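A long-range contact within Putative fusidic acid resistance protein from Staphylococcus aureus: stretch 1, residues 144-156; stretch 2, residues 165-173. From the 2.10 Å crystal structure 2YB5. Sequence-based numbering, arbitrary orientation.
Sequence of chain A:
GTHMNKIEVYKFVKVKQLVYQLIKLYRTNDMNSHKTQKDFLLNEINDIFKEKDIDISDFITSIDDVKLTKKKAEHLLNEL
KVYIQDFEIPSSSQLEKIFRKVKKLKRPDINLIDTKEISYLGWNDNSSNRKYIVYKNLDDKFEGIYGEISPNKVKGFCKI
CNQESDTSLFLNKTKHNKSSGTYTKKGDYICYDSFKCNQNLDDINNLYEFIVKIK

Stretch 1 144-156: GIYGEISPNKVKG
Stretch 2, residues 165-173: SDTSLFLNK

Antiparallel pairing of residues 144-156 with 165-173, burying 819 Å² in all, centred on Phe170, Ser168 and Thr167. Backbones are extended in the paired segments; Pro151 (-78/-7), in the intervening loop, and Lys173 (-70/-57) are not. The register sets Glu148 opposite Leu171, Val154 opposite Thr167 and Gly156 opposite Ser165. Strands 144-149 and 167-172 run at 129° between their N-to-C directions. Phe170 (phi/psi -98/115; chi1 177°, t; chi2 -84°) covers most: its ring end reaches Gly147, CZ lying 3.3 Å from Gly147 N, and Gly147 CA sits 4.2 Å from the ring centroid, an off-centre CH-pi contact. A CB on Gly147 would clash with Leu171 O. Beside the ring, Glu148 N donates to Leu171 O (3.0 Å) and Leu171 N to Glu148 O (2.9 Å, nearly straight). Ser168 (-145/162; chi1 m) points toward the 150-153 loop that interrupts the ladder; its OG lies 2.9 Å from Ser150 O, and its CB packs 3.4 Å from CG1 of Ile149 (chi1 t, chi2 t). Thr167 (-115/161; chi1 p) binds Val154 (-134/140; chi1 m) three times: Val154 N to Thr167 O (2.8 Å), Thr167 N to Val154 O (3.0 Å) and Thr167 OG1 to Val154 O (2.6 Å), so one carbonyl accepts from backbone and side chain alike. Gly156 N to Ser165 O (3.2 Å) and Ser165 N to Gly156 O (2.8 Å) extend the ladder.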

# COMPACT_ATOMS: atom_id res chain seq x y z
N GLY A 144 9.53 13.46 -0.15
CA GLY A 144 10.26 12.55 0.70
C GLY A 144 10.40 13.09 2.11
O GLY A 144 10.40 14.31 2.34
N ILE A 145 10.53 12.17 3.05
CA ILE A 145 10.74 12.48 4.45
C ILE A 145 11.69 11.42 4.99
O ILE A 145 11.79 10.34 4.41
CB ILE A 145 9.38 12.46 5.19
CG1 ILE A 145 9.47 13.13 6.55
CG2 ILE A 145 8.87 11.03 5.32
CD1 ILE A 145 8.15 13.12 7.34
N TYR A 146 12.40 11.72 6.07
CA TYR A 146 13.16 10.70 6.79
C TYR A 146 13.14 10.97 8.28
O TYR A 146 12.82 12.08 8.71
CB TYR A 146 14.60 10.61 6.29
CG TYR A 146 15.50 11.77 6.65
CD1 TYR A 146 16.23 11.78 7.84
CD2 TYR A 146 15.66 12.84 5.78
CE1 TYR A 146 17.06 12.84 8.16
CE2 TYR A 146 16.50 13.90 6.09
CZ TYR A 146 17.20 13.90 7.28
OH TYR A 146 18.03 14.96 7.57
N GLY A 147 13.48 9.96 9.06
CA GLY A 147 13.53 10.10 10.50
C GLY A 147 14.21 8.93 11.18
O GLY A 147 14.57 7.95 10.53
N GLU A 148 14.40 9.06 12.48
CA GLU A 148 14.97 8.01 13.31
C GLU A 148 13.95 6.92 13.60
O GLU A 148 12.79 7.20 13.96
CB GLU A 148 15.50 8.58 14.63
CG GLU A 148 16.34 7.57 15.44
CD GLU A 148 16.95 8.15 16.71
OE1 GLU A 148 17.83 9.04 16.61
OE2 GLU A 148 16.54 7.72 17.82
N ILE A 149 14.37 5.67 13.45
CA ILE A 149 13.53 4.54 13.81
C ILE A 149 14.37 3.51 14.58
O ILE A 149 15.36 3.01 14.07
CB ILE A 149 12.84 3.95 12.55
CG1 ILE A 149 11.73 2.98 12.97
CG2 ILE A 149 13.86 3.29 11.62
CD1 ILE A 149 10.71 2.68 11.87
N SER A 150 13.99 3.23 15.83
CA SER A 150 14.74 2.27 16.62
C SER A 150 14.55 0.85 16.07
O SER A 150 13.44 0.49 15.68
CB SER A 150 14.30 2.30 18.07
OG SER A 150 15.19 1.53 18.85
N PRO A 151 15.63 0.05 16.03
CA PRO A 151 15.54 -1.31 15.51
C PRO A 151 14.91 -2.28 16.50
O PRO A 151 14.66 -3.43 16.16
CB PRO A 151 17.00 -1.68 15.24
CG PRO A 151 17.76 -0.92 16.28
CD PRO A 151 16.99 0.36 16.50
N ASN A 152 14.67 -1.80 17.72
CA ASN A 152 13.96 -2.58 18.73
C ASN A 152 12.45 -2.43 18.49
O ASN A 152 11.87 -1.38 18.76
CB ASN A 152 14.36 -2.11 20.13
CG ASN A 152 15.86 -2.22 20.37
OD1 ASN A 152 16.56 -3.01 19.73
ND2 ASN A 152 16.36 -1.41 21.30
N LYS A 153 11.84 -3.49 17.96
CA LYS A 153 10.46 -3.43 17.47
C LYS A 153 9.47 -3.85 18.55
O LYS A 153 9.82 -4.65 19.42
CB LYS A 153 10.29 -4.34 16.24
CG LYS A 153 11.30 -4.05 15.13
CD LYS A 153 11.13 -4.95 13.90
CE LYS A 153 11.39 -6.42 14.23
NZ LYS A 153 11.66 -7.22 13.00
N VAL A 154 8.26 -3.31 18.49
CA VAL A 154 7.17 -3.71 19.39
C VAL A 154 5.88 -3.90 18.57
O VAL A 154 5.60 -3.14 17.64
CB VAL A 154 6.92 -2.68 20.53
CG1 VAL A 154 8.15 -2.55 21.42
CG2 VAL A 154 6.52 -1.33 19.98
N LYS A 155 5.12 -4.94 18.92
CA LYS A 155 3.91 -5.27 18.18
C LYS A 155 2.84 -4.23 18.46
O LYS A 155 2.64 -3.85 19.62
CB LYS A 155 3.42 -6.67 18.56
CG LYS A 155 2.48 -7.32 17.55
CD LYS A 155 2.30 -8.79 17.89
CE LYS A 155 1.34 -9.52 16.94
NZ LYS A 155 1.19 -10.97 17.34
N GLY A 156 2.17 -3.78 17.41
CA GLY A 156 1.12 -2.77 17.54
C GLY A 156 0.51 -2.39 16.21
O GLY A 156 0.78 -3.03 15.19
N SER A 165 1.40 -4.99 13.25
CA SER A 165 2.67 -5.44 12.68
C SER A 165 3.82 -5.26 13.66
O SER A 165 3.62 -4.79 14.78
CB SER A 165 2.97 -4.68 11.38
OG SER A 165 3.58 -3.43 11.64
N ASP A 166 5.02 -5.64 13.24
CA ASP A 166 6.23 -5.34 13.99
C ASP A 166 6.55 -3.87 13.72
O ASP A 166 6.93 -3.52 12.60
CB ASP A 166 7.39 -6.24 13.58
CG ASP A 166 7.14 -7.71 13.92
OD1 ASP A 166 6.56 -8.01 14.97
OD2 ASP A 166 7.55 -8.57 13.11
N THR A 167 6.35 -3.03 14.72
CA THR A 167 6.42 -1.59 14.55
C THR A 167 7.58 -0.97 15.34
O THR A 167 8.11 -1.58 16.26
CB THR A 167 5.11 -0.90 15.00
OG1 THR A 167 5.04 -0.89 16.43
CG2 THR A 167 3.88 -1.63 14.43
N SER A 168 7.97 0.23 14.94
CA SER A 168 8.90 1.03 15.73
C SER A 168 8.52 2.48 15.60
O SER A 168 7.82 2.88 14.66
CB SER A 168 10.33 0.86 15.25
OG SER A 168 10.73 -0.49 15.28
N LEU A 169 9.02 3.28 16.54
CA LEU A 169 8.69 4.68 16.58
C LEU A 169 9.51 5.41 15.54
O LEU A 169 10.75 5.40 15.59
CB LEU A 169 8.95 5.26 17.98
CG LEU A 169 8.62 6.74 18.18
CD1 LEU A 169 7.15 7.02 17.84
CD2 LEU A 169 8.95 7.16 19.62
N PHE A 170 8.82 6.04 14.59
CA PHE A 170 9.46 6.86 13.57
C PHE A 170 9.37 8.32 14.00
O PHE A 170 8.28 8.87 14.09
CB PHE A 170 8.74 6.66 12.22
CG PHE A 170 9.28 7.52 11.11
CD1 PHE A 170 8.83 8.83 10.95
CD2 PHE A 170 10.20 7.02 10.20
CE1 PHE A 170 9.32 9.63 9.89
CE2 PHE A 170 10.69 7.81 9.15
CZ PHE A 170 10.25 9.11 9.00
N LEU A 171 10.52 8.93 14.26
CA LEU A 171 10.58 10.32 14.69
C LEU A 171 11.12 11.21 13.57
O LEU A 171 12.23 11.02 13.09
CB LEU A 171 11.46 10.46 15.93
CG LEU A 171 10.85 9.88 17.21
CD1 LEU A 171 11.73 10.17 18.41
CD2 LEU A 171 9.47 10.43 17.43
N ASN A 172 10.30 12.17 13.17
CA ASN A 172 10.70 13.19 12.23
C ASN A 172 11.30 14.34 13.03
O ASN A 172 10.96 14.52 14.20
CB ASN A 172 9.49 13.66 11.40
CG ASN A 172 9.87 14.60 10.28
OD1 ASN A 172 10.92 14.45 9.65
ND2 ASN A 172 9.03 15.59 10.04
N LYS A 173 12.19 15.12 12.41
CA LYS A 173 12.83 16.24 13.10
C LYS A 173 11.83 17.37 13.37
O LYS A 173 11.65 17.78 14.52
CB LYS A 173 14.03 16.77 12.29
O HOH W 1 12.18 14.90 6.51